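Local structure of choline dehydrogenase and related flavoproteins (Aspergillus oryzae, 3Q9T) at residues V313-D318 against L480-Y485; G321-L326 against G414-V419. The protein is a formate oxidase of the glucose-methanol-choline oxidoreductase family, a flavoprotein that carries 8-formyl-FAD at its catalytic site. All coordinates share one frame; numbering follows the deposited sequence.

Contact 1 of 2, residues V313-D318 against L480-Y485; sequences VLRVKD and LVESEY
R315 sends its side chain along the adjacent strand and over the irregular step of this pairing. R315 CB starts 3.4 Å from S483 OG, a hydroxyl set in the crowded position between its own backbone N and carbonyl carbon. With CG anti to the backbone N (chi1 176°) and the chain extended as far as NE, CG and CD pass over that OG and E482 OE1, both oxygens lying on the same side of the chain. R315 NE then reaches E482 OE1 at 3.4 Å, a weak hydrogen bond within a salt bridge. The carboxylate meets the guanidinium at its edge, the two planes only 3° apart. Beyond NE, NH1 is hydrogen-bonded to T413 OG1. The same E482 carboxylate lies crosswise to K317, with E482 OE2 3.7 Å from K317 CG, and a water joins OE2 to D318 N. On the other face of the sheet L314 CD1 packs 3.9 Å from V481 CG2, and F472 of helix 454-473 touches both side chains. The strands run antiparallel, their axes at 153°. R315 N donates to S483 O at 2.6 Å. R315 O takes two donors, E482 N at 2.9 Å and S483 N at 3.2 Å. Past this point the register slips by one, so that V316 faces V481 and K317 N bonds to L480 O at 2.8 Å. Two residues, E482 and S483, thus stand opposite R315, which defines a classic beta bulge in an antiparallel pair of strands.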
loop_
_atom_site.group_PDB
_atom_site.type_symbol
_atom_site.label_atom_id
_atom_site.label_comp_id
_atom_site.label_asym_id
_atom_site.label_seq_id
_atom_site.Cartn_x
_atom_site.Cartn_y
_atom_site.Cartn_z
ATOM N N VAL A 313 2.411 18.243 -9.250
ATOM C CA VAL A 313 3.499 19.198 -9.471
ATOM C C VAL A 313 3.614 19.652 -10.934
ATOM O O VAL A 313 3.563 18.840 -11.859
ATOM C CB VAL A 313 4.847 18.603 -9.054
ATOM C CG1 VAL A 313 6.009 19.489 -9.548
ATOM C CG2 VAL A 313 4.900 18.401 -7.531
ATOM N N LEU A 314 3.761 20.959 -11.135
ATOM C CA LEU A 314 4.135 21.489 -12.433
ATOM C C LEU A 314 5.542 22.072 -12.386
ATOM O O LEU A 314 5.896 22.788 -11.456
ATOM C CB LEU A 314 3.170 22.589 -12.875
ATOM C CG LEU A 314 1.700 22.208 -12.956
ATOM C CD1 LEU A 314 0.888 23.406 -13.472
ATOM C CD2 LEU A 314 1.557 20.991 -13.859
ATOM N N ARG A 315 6.337 21.787 -13.407
ATOM C CA ARG A 315 7.571 22.518 -13.595
ATOM C C ARG A 315 7.191 23.867 -14.185
ATOM O O ARG A 315 6.359 23.968 -15.082
ATOM C CB ARG A 315 8.543 21.770 -14.498
ATOM C CG ARG A 315 9.813 22.550 -14.785
ATOM C CD ARG A 315 10.813 21.699 -15.534
ATOM N NE ARG A 315 12.072 22.401 -15.750
ATOM C CZ ARG A 315 13.263 21.899 -15.447
ATOM N NH1 ARG A 315 13.348 20.696 -14.899
ATOM N NH2 ARG A 315 14.370 22.600 -15.679
ATOM N N VAL A 316 7.799 24.912 -13.659
ATOM C CA VAL A 316 7.340 26.248 -13.937
ATOM C C VAL A 316 8.589 27.007 -14.357
ATOM O O VAL A 316 9.687 26.519 -14.126
ATOM C CB VAL A 316 6.660 26.801 -12.673
ATOM C CG1 VAL A 316 7.576 27.731 -11.922
ATOM C CG2 VAL A 316 5.336 27.427 -13.020
ATOM N N LYS A 317 8.442 28.151 -15.022
ATOM C CA LYS A 317 9.610 28.886 -15.511
ATOM C C LYS A 317 10.566 29.315 -14.399
ATOM O O LYS A 317 10.138 29.630 -13.280
ATOM C CB LYS A 317 9.182 30.108 -16.306
ATOM C CG LYS A 317 8.572 29.769 -17.641
ATOM C CD LYS A 317 8.481 31.016 -18.525
ATOM C CE LYS A 317 7.794 30.693 -19.846
ATOM N NZ LYS A 317 8.038 29.271 -20.248
ATOM N N ASP A 318 11.857 29.342 -14.711
ATOM C CA ASP A 318 12.849 29.759 -13.727
ATOM C C ASP A 318 12.406 31.049 -13.036
ATOM O O ASP A 318 11.980 31.995 -13.703
ATOM C CB ASP A 318 14.221 29.972 -14.374
ATOM C CG ASP A 318 14.949 28.666 -14.672
ATOM O OD1 ASP A 318 14.447 27.577 -14.290
ATOM O OD2 ASP A 318 16.045 28.739 -15.276
ATOM N N LEU A 480 3.563 30.472 -17.712
ATOM C CA LEU A 480 4.611 30.081 -16.759
ATOM C C LEU A 480 4.888 28.582 -16.761
ATOM O O LEU A 480 5.962 28.133 -16.375
ATOM C CB LEU A 480 4.246 30.538 -15.350
ATOM C CG LEU A 480 3.998 32.043 -15.239
ATOM C CD1 LEU A 480 3.618 32.435 -13.810
ATOM C CD2 LEU A 480 5.233 32.803 -15.702
ATOM N N VAL A 481 3.898 27.811 -17.183
ATOM C CA VAL A 481 3.972 26.368 -17.105
ATOM C C VAL A 481 4.884 25.763 -18.174
ATOM O O VAL A 481 4.718 26.022 -19.366
ATOM C CB VAL A 481 2.580 25.745 -17.231
ATOM C CG1 VAL A 481 2.694 24.224 -17.259
ATOM C CG2 VAL A 481 1.681 26.215 -16.088
ATOM N N GLU A 482 5.840 24.951 -17.728
ATOM C CA GLU A 482 6.783 24.280 -18.620
ATOM C C GLU A 482 6.462 22.807 -18.779
ATOM O O GLU A 482 6.543 22.292 -19.879
ATOM C CB GLU A 482 8.236 24.427 -18.133
ATOM C CG GLU A 482 8.770 25.855 -18.189
ATOM C CD GLU A 482 10.295 25.931 -18.078
ATOM O OE1 GLU A 482 10.929 24.933 -17.649
ATOM O OE2 GLU A 482 10.860 26.992 -18.436
ATOM N N SER A 483 6.150 22.107 -17.689
ATOM C CA SER A 483 5.782 20.695 -17.820
ATOM C C SER A 483 5.133 20.105 -16.564
ATOM O O SER A 483 5.135 20.736 -15.507
ATOM C CB SER A 483 6.992 19.856 -18.260
ATOM O OG SER A 483 7.998 19.852 -17.267
ATOM N N GLU A 484 4.547 18.914 -16.711
ATOM C CA GLU A 484 3.920 18.185 -15.612
ATOM C C GLU A 484 4.952 17.225 -15.046
ATOM O O GLU A 484 5.684 16.590 -15.792
ATOM C CB GLU A 484 2.721 17.361 -16.102
ATOM C CG GLU A 484 1.580 18.155 -16.741
ATOM C CD GLU A 484 0.360 17.278 -17.049
ATOM O OE1 GLU A 484 -0.188 16.651 -16.108
ATOM O OE2 GLU A 484 -0.037 17.200 -18.235
ATOM N N TYR A 485 5.012 17.113 -13.727
ATOM C CA TYR A 485 5.911 16.166 -13.103
ATOM C C TYR A 485 5.063 15.201 -12.299
ATOM O O TYR A 485 4.136 15.624 -11.616
ATOM C CB TYR A 485 6.893 16.896 -12.201
ATOM C CG TYR A 485 7.860 15.973 -11.514
ATOM C CD1 TYR A 485 9.005 15.524 -12.160
ATOM C CD2 TYR A 485 7.625 15.541 -10.217
ATOM C CE1 TYR A 485 9.884 14.672 -11.530
ATOM C CE2 TYR A 485 8.497 14.693 -9.577
ATOM C CZ TYR A 485 9.627 14.261 -10.235
ATOM O OH TYR A 485 10.489 13.406 -9.585
HETATM O O HOH W 1 3.009 15.367 -9.286
HETATM O O HOH W 2 12.921 28.469 -17.410
#

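Contact 2 of 2, residues G321-L326 against G414-V419; sequences GMDDVL and GDHLTV
D323 and H416 both turn CG anti to the carbonyl carbon, beside the backbone N (chi1 -53° and -58°), and this sets the carboxylate against the start of strand 415-423. Each carboxylate oxygen takes one donor of H416: D323 OD1 receives H416 N at 2.9 Å, and D323 OD2 receives H416 ND1 of the ring, also at 2.9 Å. Both donors stand well above the carboxylate plane. D323 OD2 lies at the edge of the ring, and the carboxylate and ring planes are turned 46° apart. F400 N also bonds to D323 OD2, and these bonds restrict the rotation of the buried carboxylate. The arrangement is a His-carboxylate pair joining the first turn of helix 323-327 to an inner strand of a mixed sheet, away from the flavin. A nearby acid would probably raise the proton affinity of the imidazole. D415, on the same strand, serves the helix start: its OD1 accepts from D324 N at 3.2 Å, met nearly along the C-O axis, while its OD2 bonds to G319 N. A water donates to both D415 OD1 and G321 O. G321, with no side chain, lays its backbone against the strand, G321 CA standing 3.9 Å from H416 O. The two acids come close, D323 OD1 lying 4.1 Å from D415 OD1, and R328 makes a weak, long ion pair with D415 OD1.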
loop_
_atom_site.group_PDB
_atom_site.type_symbol
_atom_site.label_atom_id
_atom_site.label_comp_id
_atom_site.label_asym_id
_atom_site.label_seq_id
_atom_site.Cartn_x
_atom_site.Cartn_y
_atom_site.Cartn_z
ATOM N N GLY A 321 9.290 29.671 -8.743
ATOM C CA GLY A 321 9.162 28.810 -7.589
ATOM C C GLY A 321 10.442 28.946 -6.799
ATOM O O GLY A 321 11.384 29.548 -7.280
ATOM N N MET A 322 10.484 28.378 -5.604
ATOM C CA MET A 322 11.591 28.606 -4.691
ATOM C C MET A 322 12.626 27.488 -4.648
ATOM O O MET A 322 13.565 27.535 -3.847
ATOM C CB MET A 322 11.023 28.863 -3.299
ATOM C CG MET A 322 10.166 30.124 -3.243
ATOM S SD MET A 322 11.164 31.579 -3.590
ATOM C CE MET A 322 12.457 31.423 -2.342
ATOM N N ASP A 323 12.459 26.485 -5.506
ATOM C CA ASP A 323 13.337 25.318 -5.503
ATOM C C ASP A 323 14.821 25.683 -5.507
ATOM O O ASP A 323 15.623 25.102 -4.765
ATOM C CB ASP A 323 13.030 24.412 -6.702
ATOM C CG ASP A 323 11.556 24.033 -6.786
ATOM O OD1 ASP A 323 10.694 24.943 -6.788
ATOM O OD2 ASP A 323 11.263 22.820 -6.847
ATOM N N ASP A 324 15.193 26.636 -6.353
ATOM C CA ASP A 324 16.609 26.943 -6.549
ATOM C C ASP A 324 17.207 27.703 -5.366
ATOM O O ASP A 324 18.422 27.804 -5.232
ATOM C CB ASP A 324 16.829 27.724 -7.842
ATOM C CG ASP A 324 18.140 27.357 -8.523
ATOM O OD1 ASP A 324 18.424 26.141 -8.658
ATOM O OD2 ASP A 324 18.894 28.279 -8.907
ATOM N N VAL A 325 16.340 28.230 -4.512
ATOM C CA VAL A 325 16.783 28.996 -3.366
ATOM C C VAL A 325 16.769 28.149 -2.103
ATOM O O VAL A 325 17.722 28.163 -1.328
ATOM C CB VAL A 325 15.897 30.225 -3.146
ATOM C CG1 VAL A 325 16.420 31.032 -1.968
ATOM C CG2 VAL A 325 15.818 31.075 -4.428
ATOM N N LEU A 326 15.694 27.392 -1.905
ATOM C CA LEU A 326 15.517 26.673 -0.652
ATOM C C LEU A 326 15.862 25.187 -0.715
ATOM O O LEU A 326 16.376 24.620 0.257
ATOM C CB LEU A 326 14.098 26.878 -0.128
ATOM C CG LEU A 326 13.798 28.329 0.256
ATOM C CD1 LEU A 326 12.306 28.531 0.544
ATOM C CD2 LEU A 326 14.652 28.729 1.449
ATOM N N GLY A 414 15.176 22.723 -12.095
ATOM C CA GLY A 414 13.935 23.427 -12.382
ATOM C C GLY A 414 13.199 23.935 -11.153
ATOM O O GLY A 414 13.352 23.418 -10.052
ATOM N N ASP A 415 12.397 24.967 -11.342
ATOM C CA ASP A 415 11.539 25.433 -10.269
ATOM C C ASP A 415 10.167 24.761 -10.445
ATOM O O ASP A 415 9.787 24.385 -11.552
ATOM C CB ASP A 415 11.435 26.961 -10.280
ATOM C CG ASP A 415 12.737 27.642 -9.853
ATOM O OD1 ASP A 415 13.434 27.123 -8.956
ATOM O OD2 ASP A 415 13.069 28.708 -10.412
ATOM N N HIS A 416 9.444 24.571 -9.357
ATOM C CA HIS A 416 8.163 23.889 -9.456
ATOM C C HIS A 416 7.062 24.583 -8.679
ATOM O O HIS A 416 7.322 25.415 -7.815
ATOM C CB HIS A 416 8.320 22.451 -8.981
ATOM C CG HIS A 416 9.342 21.684 -9.761
ATOM N ND1 HIS A 416 10.697 21.835 -9.556
ATOM C CD2 HIS A 416 9.208 20.800 -10.780
ATOM C CE1 HIS A 416 11.354 21.058 -10.399
ATOM N NE2 HIS A 416 10.475 20.419 -11.151
ATOM N N LEU A 417 5.827 24.245 -9.017
ATOM C CA LEU A 417 4.679 24.583 -8.200
ATOM C C LEU A 417 4.074 23.259 -7.728
ATOM O O LEU A 417 3.954 22.319 -8.505
ATOM C CB LEU A 417 3.669 25.379 -9.024
ATOM C CG LEU A 417 2.224 25.460 -8.515
ATOM C CD1 LEU A 417 2.104 26.347 -7.285
ATOM C CD2 LEU A 417 1.315 25.967 -9.617
ATOM N N THR A 418 3.712 23.169 -6.455
ATOM C CA THR A 418 2.988 21.999 -5.965
ATOM C C THR A 418 1.557 22.403 -5.603
ATOM O O THR A 418 1.342 23.143 -4.644
ATOM C CB THR A 418 3.669 21.365 -4.731
ATOM O OG1 THR A 418 5.029 21.028 -5.035
ATOM C CG2 THR A 418 2.917 20.103 -4.285
ATOM N N VAL A 419 0.587 21.935 -6.384
ATOM C CA VAL A 419 -0.815 22.256 -6.135
ATOM C C VAL A 419 -1.443 21.153 -5.302
ATOM O O VAL A 419 -1.486 19.994 -5.720
ATOM C CB VAL A 419 -1.635 22.372 -7.450
ATOM C CG1 VAL A 419 -3.103 22.615 -7.142
ATOM C CG2 VAL A 419 -1.091 23.466 -8.334
HETATM O O HOH W 3 13.982 29.573 -7.549
#

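In the fold
The two contacts have their centres about 9 Å apart and meet on one mixed sheet, in which strand 308-316 has 481-485 and 415-423 among its antiparallel neighbours. Contact 1 pairs 308-316 with 481-485, and contact 2 brings helix 323-327, which follows 308-316 in the chain, onto the start of 415-423. The order along the chain is 313-318, 321-326, 414-419, 480-485, so contact 2 falls within the span that contact 1 closes. Probable backbone hydrogen bonds, L314 O to L417 N at 2.8 Å and D415 O to V316 N at 2.9 Å, connect them directly. Sequence-distant parts of the enzyme are thereby joined in one sheet region, remote from the annotated FAD-binding residues.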